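Local coordinates for putative amino acid binding protein (Streptococcus mutans, PDB 4C0R), which binds glutathione, probably handing it as the solute-binding component to the membrane importer TcyBC for uptake into the cell, at residues E34-S39 with K205-R210; Y80-P85 with Y193-Q198; T86-L91 with Q188-Y193. All blocks are in the same frame, centred on the assembly; numbering follows the deposited sequence.

In the fold
From the N terminus, helix 27-36 comes first, and interaction 1 closes the widest loop when the end region of this helix and the turn after it (34-39) meet helix 201-216 at 205-210. Within that loop strand 81-96 pairs antiparallel with strand 191-196. Interaction 2 (80-85 with 193-198) closes the next loop, and interaction 3 (86-91 with 188-193) closes the innermost one, so the three nest without crossing. Interactions 2 and 3 follow one another along the same two strands and share Tyr193. Interaction 1 joins interaction 2 where Asn208 OD1 meets Asn84 N and Val207 packs on Phe196; together they tie two helices to the central sheet of the solute-binding fold.

Interaction 1: E34-S39 with K205-R210; sequences EVFKAS and KFVNKR
Arg210 NH2 is gripped twice: it donates to Glu34 O at 2.8 Å and to a water 2.7 Å away; that water donates to Glu34 OE2, bridging the two side chains. The Glu34 carbonyl oxygen lies almost in the guanidinium plane, although NH2 stands above the carbonyl plane. Arg210 NE adds a second direct bond, to Val35 O at 2.9 Å, arriving in the carbonyl plane on a lone pair, though Val35 O lies somewhat out of the guanidinium plane. Bends at chi2 (-75°) and chi3 (-65°) fold the arginine chain back so that its flat end reaches these carbonyls. The methyl CB of Ala38, in the type I turn Phe36-Ser39, sits over the centre of one guanidinium face, 3.3 Å from Arg210 CZ, and together with the two carbonyls at the edge fixes its rotation. The positive group would probably interact favourably with the carbonyls late in helix 27-36.

Below the polar end, Val35 CG1 lies against Arg210 CB and Phe206 CE2. Phe206, its CG anti to the backbone N, turns its ring obliquely to Phe36, with planes at 40°; its CZ touches Ser39 CB. The tip of Phe36, CZ, meets Val207 CG2 at 3.6 Å, while Tyr42 and Val44 of strand 42-48 also touch this ring. Here an arginine of helix 201-216, hydrogen-bonded to two successive backbone carbonyls, joins helices of the family 3 solute-binding fold.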
ATOM      1  N   GLU A  34       4.271   5.061  16.678  1.00  8.35           N
ATOM      2  CA  GLU A  34       5.138   4.334  17.617  1.00  8.47           C
ATOM      3  C   GLU A  34       6.611   4.675  17.403  1.00 10.18           C
ATOM      4  O   GLU A  34       7.331   4.905  18.374  1.00  8.83           O
ATOM      5  CB  GLU A  34       4.901   2.837  17.492  1.00  9.00           C
ATOM      6  CG  GLU A  34       5.565   2.002  18.581  1.00 14.36           C
ATOM      7  CD  GLU A  34       4.875   2.116  19.935  1.00 24.49           C
ATOM      8  OE1 GLU A  34       3.649   2.376  19.962  1.00 25.01           O
ATOM      9  OE2 GLU A  34       5.589   1.957  20.931  1.00 29.16           O
ATOM     10  N   VAL A  35       7.038   4.766  16.163  1.00  7.01           N
ATOM     11  CA  VAL A  35       8.403   5.216  15.863  1.00  6.47           C
ATOM     12  C   VAL A  35       8.712   6.562  16.531  1.00  8.96           C
ATOM     13  O   VAL A  35       9.763   6.764  17.141  1.00  9.75           O
ATOM     14  CB  VAL A  35       8.614   5.300  14.340  1.00  8.19           C
ATOM     15  CG1 VAL A  35       9.820   6.134  13.972  1.00  7.66           C
ATOM     16  CG2 VAL A  35       8.670   3.877  13.762  1.00  7.61           C
ATOM     17  N   PHE A  36       7.833   7.505  16.328  1.00  7.67           N
ATOM     18  CA  PHE A  36       8.077   8.866  16.755  1.00 10.33           C
ATOM     19  C   PHE A  36       7.803   9.143  18.254  1.00 11.67           C
ATOM     20  O   PHE A  36       8.160  10.231  18.739  1.00 11.66           O
ATOM     21  CB  PHE A  36       7.379   9.831  15.801  1.00  8.58           C
ATOM     22  CG  PHE A  36       8.073   9.949  14.486  1.00  8.06           C
ATOM     23  CD1 PHE A  36       9.258  10.644  14.368  1.00 11.84           C
ATOM     24  CD2 PHE A  36       7.595   9.256  13.371  1.00 11.04           C
ATOM     25  CE1 PHE A  36       9.926  10.716  13.145  1.00 10.47           C
ATOM     26  CE2 PHE A  36       8.264   9.307  12.149  1.00 10.00           C
ATOM     27  CZ  PHE A  36       9.446  10.023  12.031  1.00  8.39           C
ATOM     28  N   LYS A  37       7.237   8.182  18.970  1.00  9.32           N
ATOM     29  CA  LYS A  37       7.070   8.322  20.428  1.00 11.31           C
ATOM     30  C   LYS A  37       8.390   8.592  21.096  1.00 12.71           C
ATOM     31  O   LYS A  37       8.440   9.308  22.141  1.00 13.86           O
ATOM     32  CB  LYS A  37       6.534   7.035  21.049  1.00 19.91           C
ATOM     33  CG  LYS A  37       5.109   6.950  21.318  1.00 19.91           C
ATOM     34  CD  LYS A  37       4.868   5.644  22.163  1.00 19.91           C
ATOM     35  N   ALA A  38       9.490   8.022  20.589  1.00 10.18           N
ATOM     36  CA  ALA A  38      10.762   8.081  21.278  1.00 11.35           C
ATOM     37  C   ALA A  38      11.638   9.214  20.774  1.00 14.63           C
ATOM     38  O   ALA A  38      12.837   9.103  20.846  1.00 17.09           O
ATOM     39  CB  ALA A  38      11.496   6.763  21.136  1.00 12.07           C
ATOM     40  N   SER A  39      11.053  10.304  20.307  1.00 10.75           N
ATOM     41  CA  SER A  39      11.834  11.404  19.770  1.00 10.58           C
ATOM     42  C   SER A  39      11.528  12.670  20.515  1.00 12.25           C
ATOM     43  O   SER A  39      10.382  12.951  20.700  1.00 14.22           O
ATOM     44  CB  SER A  39      11.422  11.621  18.305  1.00 14.32           C
ATOM     45  OG  SER A  39      12.152  12.676  17.723  1.00 16.13           O
ATOM     46  N   LYS A 205      17.312   7.694   8.844  1.00 12.46           N
ATOM     47  CA  LYS A 205      18.132   6.975   9.798  1.00  9.36           C
ATOM     48  C   LYS A 205      17.428   6.772  11.092  1.00  8.86           C
ATOM     49  O   LYS A 205      17.530   5.681  11.685  1.00 10.07           O
ATOM     50  CB  LYS A 205      19.435   7.737  10.011  1.00 13.98           C
ATOM     51  N   PHE A 206      16.776   7.824  11.584  1.00 10.61           N
ATOM     52  CA  PHE A 206      16.034   7.700  12.822  1.00  9.93           C
ATOM     53  C   PHE A 206      14.946   6.663  12.700  1.00 11.30           C
ATOM     54  O   PHE A 206      14.791   5.788  13.565  1.00 10.53           O
ATOM     55  CB  PHE A 206      15.458   9.028  13.290  1.00 11.54           C
ATOM     56  CG  PHE A 206      14.529   8.894  14.437  1.00 13.67           C
ATOM     57  CD1 PHE A 206      15.016   8.714  15.700  1.00 13.73           C
ATOM     58  CD2 PHE A 206      13.167   8.929  14.244  1.00 10.61           C
ATOM     59  CE1 PHE A 206      14.154   8.567  16.777  1.00 12.89           C
ATOM     60  CE2 PHE A 206      12.302   8.766  15.302  1.00 11.49           C
ATOM     61  CZ  PHE A 206      12.792   8.599  16.575  1.00 10.78           C
ATOM     62  N   VAL A 207      14.143   6.783  11.641  1.00 10.13           N
ATOM     63  CA  VAL A 207      13.053   5.817  11.459  1.00  9.09           C
ATOM     64  C   VAL A 207      13.603   4.367  11.377  1.00  9.14           C
ATOM     65  O   VAL A 207      13.060   3.429  11.982  1.00 10.09           O
ATOM     66  CB  VAL A 207      12.201   6.160  10.236  1.00  8.88           C
ATOM     67  CG1 VAL A 207      11.284   5.046   9.877  1.00  9.70           C
ATOM     68  CG2 VAL A 207      11.453   7.450  10.473  1.00  8.34           C
ATOM     69  N   ASN A 208      14.675   4.170  10.641  1.00  9.95           N
ATOM     70  CA  ASN A 208      15.204   2.824  10.500  1.00  9.56           C
ATOM     71  C   ASN A 208      15.724   2.271  11.845  1.00 10.11           C
ATOM     72  O   ASN A 208      15.521   1.099  12.139  1.00 10.46           O
ATOM     73  CB  ASN A 208      16.310   2.759   9.435  1.00 10.38           C
ATOM     74  CG  ASN A 208      15.786   2.834   8.045  1.00 14.55           C
ATOM     75  OD1 ASN A 208      14.600   2.644   7.800  1.00 11.78           O
ATOM     76  ND2 ASN A 208      16.688   3.097   7.095  1.00 15.52           N
ATOM     77  N   LYS A 209      16.412   3.112  12.646  1.00 10.41           N
ATOM     78  CA  LYS A 209      16.888   2.686  13.938  1.00 10.36           C
ATOM     79  C   LYS A 209      15.697   2.231  14.806  1.00 10.72           C
ATOM     80  O   LYS A 209      15.742   1.176  15.493  1.00 10.45           O
ATOM     81  CB  LYS A 209      17.650   3.809  14.613  1.00 14.25           C
ATOM     82  N   ARG A 210      14.625   3.022  14.770  1.00 10.85           N
ATOM     83  CA  ARG A 210      13.417   2.666  15.529  1.00 10.00           C
ATOM     84  C   ARG A 210      12.775   1.365  15.013  1.00  8.53           C
ATOM     85  O   ARG A 210      12.286   0.553  15.798  1.00  8.72           O
ATOM     86  CB  ARG A 210      12.431   3.817  15.509  1.00  9.50           C
ATOM     87  CG  ARG A 210      12.923   5.054  16.310  1.00  8.95           C
ATOM     88  CD  ARG A 210      12.813   4.865  17.787  1.00 11.84           C
ATOM     89  NE  ARG A 210      11.452   4.734  18.223  1.00  9.13           N
ATOM     90  CZ  ARG A 210      11.035   4.094  19.287  1.00 10.84           C
ATOM     91  NH1 ARG A 210      11.936   3.553  20.130  1.00 14.12           N
ATOM     92  NH2 ARG A 210       9.747   3.987  19.540  1.00 10.70           N
TER
HETATM   93  O   HOH W   1       8.473   2.743  21.614  1.00 32.67           O

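Interaction 2: Y80-P85 with Y193-Q198; sequences YLYSNP and YFIFAQ
Tyr82 leaves the strand with CG anti to its carbonyl carbon (chi1 -86°), which brings the ring's edge to Tyr193 and one face to Ile195, both of strand 191-196. From CB the ring begins at CG, which lies 4.1 Å from Ile195 CG2. Along one side, the ring edge at CD2 is directed at the face of Tyr193, with Tyr82 CD2 3.4 Å from Tyr193 CG, in a T-shaped pair with planes at 85°. CE2 continues toward Tyr193 CD1, and both CE2 and CZ of Tyr82 lie 3.6 Å from Ile195 CG2. That methyl stands over the centre of the Tyr82 face as a CH-pi contact. At the tip, OH bonds to Ser71 O.

The backbones beneath form an antiparallel pair in the central sheet of a periplasmic-binding-protein fold: Leu81 and Phe196 exchange two hydrogen bonds, and Tyr82 and Ile195 are the adjoining non-hydrogen-bonded pair. Beyond them Ser83 N donates to Phe194 O, nearly straight at 176°. Ser83 OG, flanked by its own N and C, accepts from Phe194 N at 3.0 Å and donates to Asn84 O, so the side chain stands in for a strand carbonyl. Pro85 CB lies alongside Tyr193 CE2, 3.6 Å away.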
ATOM      1  N   TYR A  80      13.117   9.218  -4.218  1.00  9.99           N
ATOM      2  CA  TYR A  80      12.781   9.227  -2.785  1.00 10.58           C
ATOM      3  C   TYR A  80      13.654   8.282  -2.018  1.00 11.75           C
ATOM      4  O   TYR A  80      14.070   7.269  -2.558  1.00 11.72           O
ATOM      5  CB  TYR A  80      11.311   8.806  -2.558  1.00 10.30           C
ATOM      6  CG  TYR A  80      10.390   9.585  -3.494  1.00  9.35           C
ATOM      7  CD1 TYR A  80      10.245  10.971  -3.365  1.00 10.37           C
ATOM      8  CD2 TYR A  80       9.723   8.965  -4.533  1.00  9.81           C
ATOM      9  CE1 TYR A  80       9.461  11.682  -4.263  1.00 12.45           C
ATOM     10  CE2 TYR A  80       8.937   9.695  -5.442  1.00  9.26           C
ATOM     11  CZ  TYR A  80       8.812  11.027  -5.291  1.00 13.26           C
ATOM     12  OH  TYR A  80       8.028  11.727  -6.200  1.00 14.58           O
ATOM     13  N   LEU A  81      13.883   8.573  -0.729  1.00  8.33           N
ATOM     14  CA  LEU A  81      14.514   7.597   0.161  1.00  8.16           C
ATOM     15  C   LEU A  81      13.455   6.580   0.659  1.00  8.73           C
ATOM     16  O   LEU A  81      12.264   6.913   0.814  1.00  9.48           O
ATOM     17  CB  LEU A  81      15.075   8.263   1.399  1.00 11.42           C
ATOM     18  CG  LEU A  81      16.015   9.441   1.147  1.00 11.67           C
ATOM     19  CD1 LEU A  81      16.496  10.062   2.427  1.00 12.50           C
ATOM     20  CD2 LEU A  81      17.115   8.978   0.267  1.00 14.58           C
ATOM     21  N   TYR A  82      13.903   5.340   0.843  1.00  8.40           N
ATOM     22  CA  TYR A  82      13.084   4.250   1.402  1.00  7.07           C
ATOM     23  C   TYR A  82      13.548   3.888   2.829  1.00  9.62           C
ATOM     24  O   TYR A  82      14.754   3.785   3.126  1.00 10.49           O
ATOM     25  CB  TYR A  82      13.155   3.038   0.517  1.00  7.51           C
ATOM     26  CG  TYR A  82      12.165   3.061  -0.585  1.00  6.71           C
ATOM     27  CD1 TYR A  82      12.340   3.815  -1.727  1.00  7.63           C
ATOM     28  CD2 TYR A  82      11.017   2.271  -0.495  1.00  6.84           C
ATOM     29  CE1 TYR A  82      11.403   3.840  -2.736  1.00  9.43           C
ATOM     30  CE2 TYR A  82      10.060   2.298  -1.489  1.00  7.07           C
ATOM     31  CZ  TYR A  82      10.268   3.064  -2.616  1.00  8.28           C
ATOM     32  OH  TYR A  82       9.309   3.038  -3.592  1.00 10.40           O
ATOM     33  N   SER A  83      12.612   3.645   3.717  1.00  8.84           N
ATOM     34  CA  SER A  83      12.936   3.022   4.983  1.00  7.34           C
ATOM     35  C   SER A  83      13.210   1.523   4.787  1.00  9.03           C
ATOM     36  O   SER A  83      13.055   0.992   3.692  1.00  8.82           O
ATOM     37  CB  SER A  83      11.771   3.161   5.953  1.00  9.03           C
ATOM     38  OG  SER A  83      10.684   2.363   5.557  1.00  9.04           O
ATOM     39  N   ASN A  84      13.583   0.861   5.874  1.00  8.86           N
ATOM     40  CA  ASN A  84      13.550  -0.577   5.883  1.00  9.33           C
ATOM     41  C   ASN A  84      12.083  -0.989   5.783  1.00  8.95           C
ATOM     42  O   ASN A  84      11.159  -0.209   6.075  1.00  9.37           O
ATOM     43  CB  ASN A  84      14.224  -1.081   7.135  1.00 15.34           C
ATOM     44  CG  ASN A  84      15.739  -0.830   7.082  1.00 20.52           C
ATOM     45  OD1 ASN A  84      16.343  -0.790   5.989  1.00 26.89           O
ATOM     46  ND2 ASN A  84      16.322  -0.618   8.229  1.00 26.19           N
ATOM     47  N   PRO A  85      11.858  -2.192   5.281  1.00  8.19           N
ATOM     48  CA  PRO A  85      10.478  -2.584   5.032  1.00  7.82           C
ATOM     49  C   PRO A  85       9.716  -2.734   6.344  1.00  8.30           C
ATOM     50  O   PRO A  85      10.308  -3.071   7.386  1.00  8.71           O
ATOM     51  CB  PRO A  85      10.613  -3.951   4.320  1.00  7.22           C
ATOM     52  CG  PRO A  85      11.912  -4.441   4.760  1.00  8.73           C
ATOM     53  CD  PRO A  85      12.824  -3.253   4.945  1.00  8.01           C
ATOM     54  N   TYR A 193       6.783   0.066   2.592  1.00  6.99           N
ATOM     55  CA  TYR A 193       7.816   0.902   3.200  1.00  6.66           C
ATOM     56  C   TYR A 193       7.309   2.287   3.485  1.00  5.95           C
ATOM     57  O   TYR A 193       6.327   2.696   2.836  1.00  6.57           O
ATOM     58  CB  TYR A 193       8.899   1.165   2.135  1.00  7.12           C
ATOM     59  CG  TYR A 193       9.596  -0.050   1.595  1.00  5.88           C
ATOM     60  CD1 TYR A 193       9.070  -0.803   0.538  1.00  6.98           C
ATOM     61  CD2 TYR A 193      10.781  -0.446   2.155  1.00  5.84           C
ATOM     62  CE1 TYR A 193       9.741  -1.934   0.046  1.00  7.73           C
ATOM     63  CE2 TYR A 193      11.441  -1.587   1.705  1.00  7.36           C
ATOM     64  CZ  TYR A 193      10.949  -2.300   0.640  1.00  8.39           C
ATOM     65  OH  TYR A 193      11.640  -3.413   0.197  1.00 10.28           O
ATOM     66  N   PHE A 194       8.001   3.018   4.328  1.00  6.53           N
ATOM     67  CA  PHE A 194       7.902   4.474   4.351  1.00  6.42           C
ATOM     68  C   PHE A 194       8.826   5.016   3.285  1.00  7.75           C
ATOM     69  O   PHE A 194       9.894   4.447   3.034  1.00  7.97           O
ATOM     70  CB  PHE A 194       8.360   5.043   5.679  1.00  6.45           C
ATOM     71  CG  PHE A 194       7.456   4.680   6.836  1.00  7.29           C
ATOM     72  CD1 PHE A 194       6.179   5.217   6.929  1.00  8.81           C
ATOM     73  CD2 PHE A 194       7.885   3.805   7.827  1.00  7.39           C
ATOM     74  CE1 PHE A 194       5.352   4.894   7.995  1.00  9.93           C
ATOM     75  CE2 PHE A 194       7.043   3.495   8.911  1.00  7.23           C
ATOM     76  CZ  PHE A 194       5.804   4.046   8.981  1.00  8.34           C
ATOM     77  N   ILE A 195       8.455   6.136   2.663  1.00  5.79           N
ATOM     78  CA  ILE A 195       9.363   6.840   1.805  1.00  6.53           C
ATOM     79  C   ILE A 195       9.590   8.253   2.325  1.00  7.36           C
ATOM     80  O   ILE A 195       8.822   8.761   3.129  1.00  6.25           O
ATOM     81  CB  ILE A 195       8.891   6.883   0.340  1.00  5.89           C
ATOM     82  CG1 ILE A 195       7.520   7.549   0.212  1.00  7.71           C
ATOM     83  CG2 ILE A 195       8.901   5.510  -0.312  1.00  7.06           C
ATOM     84  CD1 ILE A 195       7.088   7.755  -1.265  1.00 10.39           C
ATOM     85  N   PHE A 196      10.692   8.864   1.879  1.00  8.33           N
ATOM     86  CA  PHE A 196      11.040  10.180   2.392  1.00  8.47           C
ATOM     87  C   PHE A 196      11.493  11.090   1.265  1.00 10.16           C
ATOM     88  O   PHE A 196      12.039  10.636   0.260  1.00 10.95           O
ATOM     89  CB  PHE A 196      12.200  10.145   3.399  1.00  8.24           C
ATOM     90  CG  PHE A 196      12.009   9.159   4.515  1.00  8.75           C
ATOM     91  CD1 PHE A 196      12.302   7.827   4.336  1.00  7.93           C
ATOM     92  CD2 PHE A 196      11.561   9.580   5.735  1.00  9.94           C
ATOM     93  CE1 PHE A 196      12.140   6.901   5.372  1.00  8.86           C
ATOM     94  CE2 PHE A 196      11.384   8.674   6.770  1.00  9.79           C
ATOM     95  CZ  PHE A 196      11.684   7.322   6.583  1.00  8.87           C
ATOM     96  N   ALA A 197      11.353  12.379   1.513  1.00  8.28           N
ATOM     97  CA  ALA A 197      11.937  13.382   0.621  1.00  9.03           C
ATOM     98  C   ALA A 197      13.433  13.120   0.602  1.00 10.28           C
ATOM     99  O   ALA A 197      14.037  12.650   1.573  1.00 10.21           O
ATOM    100  CB  ALA A 197      11.586  14.785   1.120  1.00  8.93           C
ATOM    101  N   GLN A 198      14.050  13.382  -0.559  1.00 10.31           N
ATOM    102  CA  GLN A 198      15.400  12.920  -0.771  1.00 12.83           C
ATOM    103  C   GLN A 198      16.433  13.555   0.148  1.00 13.30           C
ATOM    104  O   GLN A 198      17.475  12.926   0.437  1.00 16.72           O
ATOM    105  CB  GLN A 198      15.753  13.110  -2.263  1.00 17.27           C
ATOM    106  CG  GLN A 198      16.830  12.165  -2.709  1.00 20.26           C
ATOM    107  CD  GLN A 198      17.056  12.244  -4.200  1.00 24.00           C
ATOM    108  OE1 GLN A 198      17.025  13.334  -4.785  1.00 28.94           O
ATOM    109  NE2 GLN A 198      17.315  11.105  -4.816  1.00 23.54           N
TER
HETATM  110  O   HOH W   2      16.653   8.751  -3.811  1.00 28.58           O

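Interaction 3: T86-L91 with Q188-Y193; sequences TASNPL and QKPYVY
Chi1 of Ser88 (-172°) puts OG anti to the backbone N, and chi1 of Tyr191 (-70°) sets CG anti to its carbonyl carbon, so that these two side chains meet on one face of the strand pair. Ser88 CB comes in at the edge of the Tyr191 ring, 3.8 Å from Tyr191 CD1, while Ser88 OG turns to the Pro190 ring, 3.6 Å from Pro190 CG. That proline is the centre of an inverse gamma turn, and its ring also lies against Pro90, CG to CB 3.9 Å. On the other face, Val192 CG2, held between its backbone N and carbonyl carbon, packs on Ala87 CB at 3.8 Å.

Three backbone bonds carry the antiparallel ladder. Thr86 N donates to Val192 O almost along the C=O axis, at 2.9 Å and 173°. Val192 N returns a bond to Ala87 O, standing above that carbonyl's plane, and Asn89 N donates to Pro190 O at 2.9 Å. Tyr191 CA adds a CA-H...O contact to Ala87 O.

The Val192 side chain is about 5 Å from the bound glutathione disulfide; as in other family 3 proteins, these strands probably include crossovers between two lobes, with the ligand in the cleft. Around it, Tyr191 OH bonds to Asp238, Asn89 OD1 accepts from Ile165 N at the start of helix 164-173, and Tyr193 backbone pairing with Ile70 carries the sheet on to strand 65-71.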
ATOM      1  N   THR A  86       8.415  -2.484   6.271  1.00  7.29           N
ATOM      2  CA  THR A  86       7.563  -2.612   7.455  1.00  6.85           C
ATOM      3  C   THR A  86       6.549  -3.759   7.399  1.00  7.90           C
ATOM      4  O   THR A  86       6.021  -4.190   8.431  1.00  7.51           O
ATOM      5  CB  THR A  86       6.815  -1.314   7.701  1.00  5.88           C
ATOM      6  OG1 THR A  86       5.914  -1.119   6.621  1.00  9.44           O
ATOM      7  CG2 THR A  86       7.770  -0.143   7.869  1.00  9.24           C
ATOM      8  N   ALA A  87       6.285  -4.320   6.238  1.00  8.52           N
ATOM      9  CA  ALA A  87       5.335  -5.410   6.110  1.00  8.86           C
ATOM     10  C   ALA A  87       5.552  -6.072   4.772  1.00  9.43           C
ATOM     11  O   ALA A  87       6.156  -5.486   3.873  1.00  7.00           O
ATOM     12  CB  ALA A  87       3.892  -4.888   6.182  1.00  8.21           C
ATOM     13  N   SER A  88       5.075  -7.301   4.660  1.00  8.85           N
ATOM     14  CA  SER A  88       5.064  -8.086   3.451  1.00  8.15           C
ATOM     15  C   SER A  88       3.628  -8.351   3.045  1.00  9.58           C
ATOM     16  O   SER A  88       2.831  -8.881   3.838  1.00 10.39           O
ATOM     17  CB  SER A  88       5.870  -9.379   3.653  1.00 12.13           C
ATOM     18  OG  SER A  88       6.012 -10.043   2.399  1.00 14.88           O
ATOM     19  N   ASN A  89       3.268  -8.025   1.811  1.00  7.89           N
ATOM     20  CA  ASN A  89       1.885  -7.955   1.407  1.00  7.02           C
ATOM     21  C   ASN A  89       1.724  -8.364  -0.045  1.00  7.99           C
ATOM     22  O   ASN A  89       1.776  -7.536  -0.973  1.00  8.22           O
ATOM     23  CB  ASN A  89       1.425  -6.535   1.601  1.00  7.62           C
ATOM     24  CG  ASN A  89      -0.060  -6.356   1.573  1.00  8.81           C
ATOM     25  OD1 ASN A  89      -0.811  -7.313   1.435  1.00  8.58           O
ATOM     26  ND2 ASN A  89      -0.500  -5.114   1.749  1.00  7.87           N
ATOM     27  N   PRO A  90       1.541  -9.683  -0.300  1.00  9.46           N
ATOM     28  CA  PRO A  90       1.559 -10.119  -1.675  1.00  9.60           C
ATOM     29  C   PRO A  90       0.287  -9.809  -2.429  1.00  9.69           C
ATOM     30  O   PRO A  90      -0.739  -9.495  -1.849  1.00  8.48           O
ATOM     31  CB  PRO A  90       1.755 -11.640  -1.550  1.00 11.12           C
ATOM     32  CG  PRO A  90       1.101 -11.992  -0.332  1.00 11.29           C
ATOM     33  CD  PRO A  90       1.350 -10.801   0.634  1.00 12.61           C
ATOM     34  N   LEU A  91       0.368  -9.869  -3.761  1.00  9.87           N
ATOM     35  CA  LEU A  91      -0.768  -9.531  -4.568  1.00  8.15           C
ATOM     36  C   LEU A  91      -1.744 -10.662  -4.722  1.00  9.94           C
ATOM     37  O   LEU A  91      -1.376 -11.857  -4.747  1.00 10.00           O
ATOM     38  CB  LEU A  91      -0.356  -9.097  -5.984  1.00 13.10           C
ATOM     39  CG  LEU A  91       0.374  -7.791  -6.043  1.00 13.29           C
ATOM     40  CD1 LEU A  91       0.832  -7.580  -7.493  1.00 15.74           C
ATOM     41  CD2 LEU A  91      -0.532  -6.684  -5.599  1.00 15.66           C
ATOM     42  N   GLN A 188       9.320 -10.153  -6.734  1.00 27.07           N
ATOM     43  CA  GLN A 188      10.294  -9.865  -5.693  1.00 17.88           C
ATOM     44  C   GLN A 188       9.517  -9.930  -4.388  1.00 17.53           C
ATOM     45  O   GLN A 188       8.288  -9.967  -4.427  1.00 15.56           O
ATOM     46  CB  GLN A 188      10.847  -8.449  -5.866  1.00 21.92           C
ATOM     47  N   LYS A 189      10.202  -9.935  -3.252  1.00 13.92           N
ATOM     48  CA  LYS A 189       9.450  -9.915  -1.991  1.00 12.54           C
ATOM     49  C   LYS A 189       8.550  -8.675  -1.976  1.00 11.00           C
ATOM     50  O   LYS A 189       9.006  -7.544  -2.250  1.00 12.27           O
ATOM     51  CB  LYS A 189      10.384  -9.891  -0.788  1.00 15.09           C
ATOM     52  CG  LYS A 189      11.240 -11.136  -0.722  1.00 13.92           C
ATOM     53  CD  LYS A 189      12.130 -11.157   0.487  1.00 16.66           C
ATOM     54  CE  LYS A 189      13.010 -12.416   0.449  1.00 17.76           C
ATOM     55  NZ  LYS A 189      13.718 -12.522   1.753  1.00 21.15           N
ATOM     56  N   PRO A 190       7.279  -8.865  -1.608  1.00  9.72           N
ATOM     57  CA  PRO A 190       6.268  -7.807  -1.789  1.00  8.47           C
ATOM     58  C   PRO A 190       6.199  -6.856  -0.584  1.00  8.95           C
ATOM     59  O   PRO A 190       5.167  -6.726   0.056  1.00  8.90           O
ATOM     60  CB  PRO A 190       4.968  -8.611  -1.920  1.00 12.68           C
ATOM     61  CG  PRO A 190       5.230  -9.820  -1.117  1.00 11.95           C
ATOM     62  CD  PRO A 190       6.663 -10.160  -1.305  1.00 12.79           C
ATOM     63  N   TYR A 191       7.305  -6.212  -0.301  1.00  8.09           N
ATOM     64  CA  TYR A 191       7.411  -5.410   0.876  1.00  6.57           C
ATOM     65  C   TYR A 191       6.757  -4.049   0.692  1.00  8.41           C
ATOM     66  O   TYR A 191       6.630  -3.545  -0.438  1.00  8.47           O
ATOM     67  CB  TYR A 191       8.864  -5.246   1.275  1.00  6.82           C
ATOM     68  CG  TYR A 191       9.580  -6.487   1.814  1.00  6.97           C
ATOM     69  CD1 TYR A 191       8.887  -7.525   2.329  1.00  9.97           C
ATOM     70  CD2 TYR A 191      10.961  -6.525   1.866  1.00  8.20           C
ATOM     71  CE1 TYR A 191       9.562  -8.650   2.869  1.00  8.79           C
ATOM     72  CE2 TYR A 191      11.621  -7.585   2.433  1.00 10.30           C
ATOM     73  CZ  TYR A 191      10.907  -8.626   2.942  1.00 10.18           C
ATOM     74  OH  TYR A 191      11.581  -9.721   3.521  1.00 11.09           O
ATOM     75  N   VAL A 192       6.387  -3.431   1.799  1.00  8.82           N
ATOM     76  CA  VAL A 192       5.940  -2.053   1.741  1.00  8.81           C
ATOM     77  C   VAL A 192       6.755  -1.251   2.760  1.00  8.53           C
ATOM     78  O   VAL A 192       7.402  -1.845   3.677  1.00  8.65           O
ATOM     79  CB  VAL A 192       4.508  -1.918   1.929  1.00 10.69           C
ATOM     80  CG1 VAL A 192       3.729  -2.533   0.689  1.00 10.82           C
ATOM     81  CG2 VAL A 192       4.122  -2.515   3.242  1.00  8.75           C
ATOM     82  N   TYR A 193       6.783   0.066   2.592  1.00  6.99           N
ATOM     83  CA  TYR A 193       7.816   0.902   3.200  1.00  6.66           C
ATOM     84  C   TYR A 193       7.309   2.287   3.485  1.00  5.95           C
ATOM     85  O   TYR A 193       6.327   2.696   2.836  1.00  6.57           O
ATOM     86  CB  TYR A 193       8.899   1.165   2.135  1.00  7.12           C
ATOM     87  CG  TYR A 193       9.596  -0.050   1.595  1.00  5.88           C
ATOM     88  CD1 TYR A 193       9.070  -0.803   0.538  1.00  6.98           C
ATOM     89  CD2 TYR A 193      10.781  -0.446   2.155  1.00  5.84           C
ATOM     90  CE1 TYR A 193       9.741  -1.934   0.046  1.00  7.73           C
ATOM     91  CE2 TYR A 193      11.441  -1.587   1.705  1.00  7.36           C
ATOM     92  CZ  TYR A 193      10.949  -2.300   0.640  1.00  8.39           C
ATOM     93  OH  TYR A 193      11.640  -3.413   0.197  1.00 10.28           O
TER